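Local coordinates for possible transcriptional regulator, ArsR family protein (Rhodococcus sp. RHA1, PDB 3F6V) that probably binds DNA as a dimeric winged-helix transcriptional regulator of the ArsR family, at residues A[92-102]-A[112-122]. Sequence-based numbering, arbitrary orientation.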
loop_
_atom_site.group_PDB
_atom_site.type_symbol
_atom_site.label_atom_id
_atom_site.label_comp_id
_atom_site.label_asym_id
_atom_site.label_seq_id
_atom_site.Cartn_x
_atom_site.Cartn_y
_atom_site.Cartn_z
ATOM N N LEU A 92 10.187 -5.982 -10.609
ATOM C CA LEU A 92 10.963 -6.903 -9.758
ATOM C C LEU A 92 12.212 -6.253 -9.168
ATOM O O LEU A 92 12.583 -6.573 -8.027
ATOM C CB LEU A 92 11.308 -8.204 -10.497
ATOM C CG LEU A 92 10.040 -9.065 -10.715
ATOM C CD1 LEU A 92 10.304 -10.089 -11.856
ATOM C CD2 LEU A 92 9.575 -9.802 -9.459
ATOM N N ARG A 93 12.852 -5.345 -9.913
ATOM C CA ARG A 93 14.002 -4.585 -9.402
ATOM C C ARG A 93 13.595 -3.669 -8.235
ATOM O O ARG A 93 14.321 -3.533 -7.243
ATOM C CB ARG A 93 14.620 -3.734 -10.518
ATOM C CG ARG A 93 15.880 -2.988 -10.115
ATOM C CD ARG A 93 16.427 -2.118 -11.252
ATOM N NE ARG A 93 17.361 -1.094 -10.766
ATOM C CZ ARG A 93 18.676 -1.278 -10.663
ATOM N NH1 ARG A 93 19.211 -2.442 -11.016
ATOM N NH2 ARG A 93 19.454 -0.302 -10.210
ATOM N N VAL A 94 12.425 -3.035 -8.383
ATOM C CA VAL A 94 11.910 -2.166 -7.303
ATOM C C VAL A 94 11.623 -3.020 -6.059
ATOM O O VAL A 94 11.990 -2.643 -4.910
ATOM C CB VAL A 94 10.690 -1.371 -7.771
ATOM C CG1 VAL A 94 10.143 -0.535 -6.631
ATOM C CG2 VAL A 94 11.085 -0.376 -8.876
ATOM N N LEU A 95 10.972 -4.174 -6.248
ATOM C CA LEU A 95 10.661 -5.040 -5.116
ATOM C C LEU A 95 11.984 -5.538 -4.475
ATOM O O LEU A 95 12.069 -5.745 -3.259
ATOM C CB LEU A 95 9.871 -6.240 -5.605
ATOM C CG LEU A 95 8.412 -5.885 -5.883
ATOM C CD1 LEU A 95 7.763 -7.047 -6.669
ATOM C CD2 LEU A 95 7.648 -5.711 -4.589
ATOM N N THR A 96 13.030 -5.744 -5.293
ATOM C CA THR A 96 14.313 -6.217 -4.783
ATOM C C THR A 96 14.956 -5.140 -3.914
ATOM O O THR A 96 15.426 -5.412 -2.790
ATOM C CB THR A 96 15.298 -6.552 -5.923
ATOM O OG1 THR A 96 14.788 -7.663 -6.675
ATOM C CG2 THR A 96 16.655 -6.950 -5.338
ATOM N N GLU A 97 14.906 -3.905 -4.395
ATOM C CA GLU A 97 15.473 -2.777 -3.660
ATOM C C GLU A 97 14.760 -2.596 -2.315
ATOM O O GLU A 97 15.390 -2.255 -1.307
ATOM C CB GLU A 97 15.398 -1.508 -4.505
ATOM C CG GLU A 97 16.221 -0.310 -3.985
ATOM C CD GLU A 97 17.748 -0.566 -3.947
ATOM O OE1 GLU A 97 18.204 -1.671 -4.308
ATOM O OE2 GLU A 97 18.497 0.340 -3.538
ATOM N N ALA A 98 13.458 -2.849 -2.311
ATOM C CA ALA A 98 12.667 -2.788 -1.076
ATOM C C ALA A 98 12.849 -3.974 -0.146
ATOM O O ALA A 98 12.246 -4.016 0.913
ATOM C CB ALA A 98 11.206 -2.564 -1.403
ATOM N N GLY A 99 13.672 -4.960 -0.522
ATOM C CA GLY A 99 13.901 -6.116 0.305
ATOM C C GLY A 99 12.791 -7.142 0.333
ATOM O O GLY A 99 12.793 -8.031 1.211
ATOM N N LEU A 100 11.888 -7.093 -0.652
ATOM C CA LEU A 100 10.741 -7.985 -0.677
ATOM C C LEU A 100 10.967 -9.243 -1.522
ATOM O O LEU A 100 10.315 -10.255 -1.287
ATOM C CB LEU A 100 9.507 -7.218 -1.188
ATOM C CG LEU A 100 8.995 -6.136 -0.226
ATOM C CD1 LEU A 100 8.041 -5.166 -0.917
ATOM C CD2 LEU A 100 8.241 -6.866 0.931
ATOM N N VAL A 101 11.855 -9.125 -2.502
ATOM C CA VAL A 101 12.215 -10.286 -3.350
ATOM C C VAL A 101 13.724 -10.330 -3.469
ATOM O O VAL A 101 14.415 -9.339 -3.181
ATOM C CB VAL A 101 11.546 -10.251 -4.746
ATOM C CG1 VAL A 101 10.021 -10.177 -4.618
ATOM C CG2 VAL A 101 12.041 -9.139 -5.559
ATOM N N THR A 102 14.228 -11.471 -3.952
ATOM C CA THR A 102 15.671 -11.717 -4.023
ATOM C C THR A 102 15.935 -12.369 -5.378
ATOM O O THR A 102 15.224 -13.305 -5.731
ATOM C CB THR A 102 16.059 -12.710 -2.865
ATOM O OG1 THR A 102 15.573 -12.169 -1.606
ATOM C CG2 THR A 102 17.540 -12.898 -2.805
ATOM N N TYR A 112 13.456 -15.013 -9.368
ATOM C CA TYR A 112 13.100 -14.190 -8.199
ATOM C C TYR A 112 12.336 -15.033 -7.210
ATOM O O TYR A 112 11.580 -15.912 -7.583
ATOM C CB TYR A 112 12.249 -13.002 -8.636
ATOM C CG TYR A 112 13.104 -11.890 -9.205
ATOM C CD1 TYR A 112 13.730 -10.963 -8.361
ATOM C CD2 TYR A 112 13.334 -11.807 -10.566
ATOM C CE1 TYR A 112 14.557 -9.982 -8.864
ATOM C CE2 TYR A 112 14.168 -10.793 -11.116
ATOM C CZ TYR A 112 14.798 -9.909 -10.241
ATOM O OH TYR A 112 15.600 -8.907 -10.730
ATOM N N ARG A 113 12.526 -14.744 -5.928
ATOM C CA ARG A 113 11.822 -15.427 -4.852
ATOM C C ARG A 113 11.486 -14.401 -3.756
ATOM O O ARG A 113 12.174 -13.388 -3.603
ATOM C CB ARG A 113 12.695 -16.555 -4.281
ATOM C CG ARG A 113 13.951 -16.084 -3.546
ATOM C CD ARG A 113 14.836 -17.323 -3.293
ATOM N NE ARG A 113 15.986 -17.019 -2.441
ATOM C CZ ARG A 113 17.137 -16.498 -2.868
ATOM N NH1 ARG A 113 17.341 -16.243 -4.175
ATOM N NH2 ARG A 113 18.123 -16.282 -1.995
ATOM N N LEU A 114 10.449 -14.705 -2.992
ATOM C CA LEU A 114 10.071 -13.833 -1.877
ATOM C C LEU A 114 11.081 -13.883 -0.771
ATOM O O LEU A 114 11.658 -14.949 -0.477
ATOM C CB LEU A 114 8.682 -14.229 -1.325
ATOM C CG LEU A 114 7.537 -13.876 -2.280
ATOM C CD1 LEU A 114 6.264 -14.566 -1.918
ATOM C CD2 LEU A 114 7.344 -12.389 -2.376
ATOM N N ASP A 115 11.315 -12.716 -0.125
ATOM C CA ASP A 115 12.194 -12.650 1.031
ATOM C C ASP A 115 11.344 -12.480 2.306
ATOM O O ASP A 115 10.757 -11.389 2.509
ATOM C CB ASP A 115 13.143 -11.464 0.878
ATOM C CG ASP A 115 14.200 -11.430 1.936
ATOM O OD1 ASP A 115 14.045 -12.122 2.985
ATOM O OD2 ASP A 115 15.237 -10.745 1.677
ATOM N N PRO A 116 11.269 -13.500 3.189
ATOM C CA PRO A 116 10.520 -13.348 4.450
ATOM C C PRO A 116 10.905 -12.121 5.268
ATOM O O PRO A 116 10.050 -11.575 5.963
ATOM C CB PRO A 116 10.882 -14.616 5.218
ATOM C CG PRO A 116 11.106 -15.621 4.119
ATOM C CD PRO A 116 11.813 -14.883 3.024
ATOM N N GLN A 117 12.168 -11.691 5.215
ATOM C CA GLN A 117 12.593 -10.540 6.036
ATOM C C GLN A 117 11.779 -9.312 5.606
ATOM O O GLN A 117 11.303 -8.521 6.425
ATOM C CB GLN A 117 14.063 -10.254 5.803
ATOM C CG GLN A 117 14.988 -11.400 6.230
ATOM C CD GLN A 117 14.709 -11.840 7.650
ATOM O OE1 GLN A 117 14.214 -12.925 7.905
ATOM N NE2 GLN A 117 15.065 -10.988 8.602
ATOM N N GLY A 118 11.658 -9.119 4.306
ATOM C CA GLY A 118 10.939 -7.968 3.780
ATOM C C GLY A 118 9.465 -8.110 4.017
ATOM O O GLY A 118 8.764 -7.140 4.325
ATOM N N LEU A 119 8.946 -9.310 3.820
ATOM C CA LEU A 119 7.509 -9.528 4.067
ATOM C C LEU A 119 7.161 -9.233 5.533
ATOM O O LEU A 119 6.061 -8.724 5.792
ATOM C CB LEU A 119 7.085 -10.959 3.729
ATOM C CG LEU A 119 7.115 -11.229 2.216
ATOM C CD1 LEU A 119 6.836 -12.717 1.999
ATOM C CD2 LEU A 119 6.097 -10.388 1.426
ATOM N N ALA A 120 8.021 -9.601 6.492
ATOM C CA ALA A 120 7.742 -9.323 7.895
ATOM C C ALA A 120 7.676 -7.800 8.109
ATOM O O ALA A 120 6.816 -7.344 8.888
ATOM C CB ALA A 120 8.804 -9.952 8.777
ATOM N N GLN A 121 8.545 -7.034 7.458
ATOM C CA GLN A 121 8.484 -5.574 7.642
ATOM C C GLN A 121 7.250 -4.998 6.968
ATOM O O GLN A 121 6.589 -4.108 7.531
ATOM C CB GLN A 121 9.733 -4.889 7.133
ATOM C CG GLN A 121 10.978 -5.237 7.887
ATOM C CD GLN A 121 10.859 -5.057 9.385
ATOM O OE1 GLN A 121 11.289 -5.917 10.156
ATOM N NE2 GLN A 121 10.263 -3.940 9.814
ATOM N N LEU A 122 6.870 -5.514 5.794
ATOM C CA LEU A 122 5.642 -5.111 5.143
ATOM C C LEU A 122 4.432 -5.322 6.082
ATOM O O LEU A 122 3.597 -4.409 6.251
ATOM C CB LEU A 122 5.535 -5.903 3.844
ATOM C CG LEU A 122 4.243 -5.732 3.098
ATOM C CD1 LEU A 122 4.071 -4.246 2.862
ATOM C CD2 LEU A 122 4.296 -6.527 1.789
HETATM O O HOH W 1 16.903 -7.500 -8.919
HETATM O O HOH W 2 15.618 -16.237 -6.497
#
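L92 lays its CB over the centre of the Y112 ring, 3.9 Å from the centroid and 10° off the normal, a CH-pi contact. Its CD1 reaches on to CD2 of Y112, so the flat ring gives one leucine much of a face, while V101 CG2 meets the ring obliquely. Farther along, CD2 of L100 fits against the turn of helix 116-129 at G118 and touches CD2 of both L119 and L122. Having no side chain, G118 lets its CA come within 3.2 Å of G99 O, a CA-H...O contact. G99 itself ends helix 85-97 in a Schellman motif, its positive phi favouring glycine. The chain then enters the antiparallel hairpin 101-106/109-114, the wing of the winged helix-turn-helix fold, in which T102 and R113 form a hydrogen-bonded pair. Past it, D115 N donates to L100 O (2.9 Å, 169°). The short D115 side chain suits an N-cap: chi1 of -172° turns its carboxylate on to the first turn of helix 116-129, where OD1 accepts from Q117 N, above the carboxylate plane. At the polar edge, T102 CG2 lies over one face of the R113 guanidinium, and a water in its plane accepts from R113 NH1 and may donate to T102 O. Another water donates to T96 OG1 and bonds Y112 OH; that hydroxyl is also hydrogen-bonded to R110 NE.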